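Local coordinates for enterotoxin type A (Staphylococcus aureus, PDB 1DYQ), which acts as a superantigen, binding MHC class II and T-cell receptor molecules to activate T cells, and causes staphylococcal food poisoning, at the zinc ion site. Residues are numbered along the deposited sequence; one frame, centred on the assembly and turned at random.

The zinc ion site. Residues 129, 188, 226, 228. With ZN (zinc ion), chain B.
Two strands of the C-terminal beta-grasp domain supply the zinc ligands of enterotoxin A: His188 closes strand 182-188, while His226 and Asp228 stand at the start of strand 226-232, two positions apart, in an H-X-D pattern. Being separated by one residue, the latter pair project from the same side of their strand, and His188 reaches in from its own strand. The zinc is needed for the toxin to engage MHC class II, and the site may serve as a worked example of a metal through which a partner protein is bound.

The two imidazoles use different nitrogens. His226 presents its far nitrogen tip-on, NE2 lying 2.2 Å from ZN, with CG placed in the crowded position between backbone N and carbonyl carbon (chi1 65°). His188 has CG anti to its backbone N and turns the nitrogen nearer its own backbone to the metal, ND1 to ZN being 2.3 Å. Its CB lies over one face of the His226 ring, 3.6 Å above the plane and towards the rim, which should help limit rotation of that ring, while the Asp228 carboxylate carbon CG sits in plane at the ring's edge.

Asp228 binds mainly through one oxygen, OD2, at 2.2 Å from ZN. If ionised, as is likely beside a metal, the carboxylate would offset part of the zinc's charge. The angles between the three bonds, 102° to 115°, are close to tetrahedral, so the geometry would suit a further ligand; one such as water may be unseen in this model, and in a complex a group from MHC class II could take such a place. Asn129, on strand 128-132, stands outside the first shell, its amide oxygen OD1 4.4 Å from ZN. The second carboxylate oxygen, OD1 of Asp228, makes a longer, loosely defined contact of 2.8 Å with ZN.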
loop_
_atom_site.group_PDB
_atom_site.type_symbol
_atom_site.label_atom_id
_atom_site.label_comp_id
_atom_site.label_asym_id
_atom_site.label_seq_id
_atom_site.Cartn_x
_atom_site.Cartn_y
_atom_site.Cartn_z
ATOM N N ASN A 129 -13.345 10.633 4.804
ATOM C CA ASN A 129 -14.783 10.464 5.142
ATOM C C ASN A 129 -14.977 8.958 5.426
ATOM O O ASN A 129 -14.745 8.156 4.524
ATOM C CB ASN A 129 -15.656 10.855 3.976
ATOM C CG ASN A 129 -15.458 12.301 3.519
ATOM O OD1 ASN A 129 -15.233 12.555 2.341
ATOM N ND2 ASN A 129 -15.500 13.215 4.466
ATOM N N HIS A 188 -10.094 9.495 -3.628
ATOM C CA HIS A 188 -10.922 10.378 -4.440
ATOM C C HIS A 188 -10.189 11.641 -4.860
ATOM O O HIS A 188 -10.077 12.595 -4.121
ATOM C CB HIS A 188 -12.200 10.757 -3.674
ATOM C CG HIS A 188 -13.280 11.262 -4.612
ATOM N ND1 HIS A 188 -14.559 11.378 -4.119
ATOM C CD2 HIS A 188 -13.358 11.590 -5.886
ATOM C CE1 HIS A 188 -15.386 11.827 -5.034
ATOM N NE2 HIS A 188 -14.667 11.966 -6.151
ATOM N N HIS A 226 -9.109 13.484 -1.261
ATOM C CA HIS A 226 -9.468 12.945 0.071
ATOM C C HIS A 226 -9.771 11.450 -0.107
ATOM O O HIS A 226 -9.758 10.961 -1.223
ATOM C CB HIS A 226 -10.652 13.688 0.677
ATOM C CG HIS A 226 -11.900 13.499 -0.111
ATOM N ND1 HIS A 226 -12.299 14.344 -1.111
ATOM C CD2 HIS A 226 -12.812 12.487 -0.075
ATOM C CE1 HIS A 226 -13.402 13.905 -1.678
ATOM N NE2 HIS A 226 -13.712 12.810 -1.054
ATOM N N ASP A 228 -12.292 8.116 0.973
ATOM C CA ASP A 228 -13.587 7.665 1.477
ATOM C C ASP A 228 -13.496 6.186 1.872
ATOM O O ASP A 228 -12.974 5.393 1.100
ATOM C CB ASP A 228 -14.699 7.774 0.428
ATOM C CG ASP A 228 -14.834 9.179 -0.097
ATOM O OD1 ASP A 228 -14.955 10.139 0.676
ATOM O OD2 ASP A 228 -14.652 9.244 -1.340
HETATM ZN ZN ZN B . -15.089 11.295 -1.919
#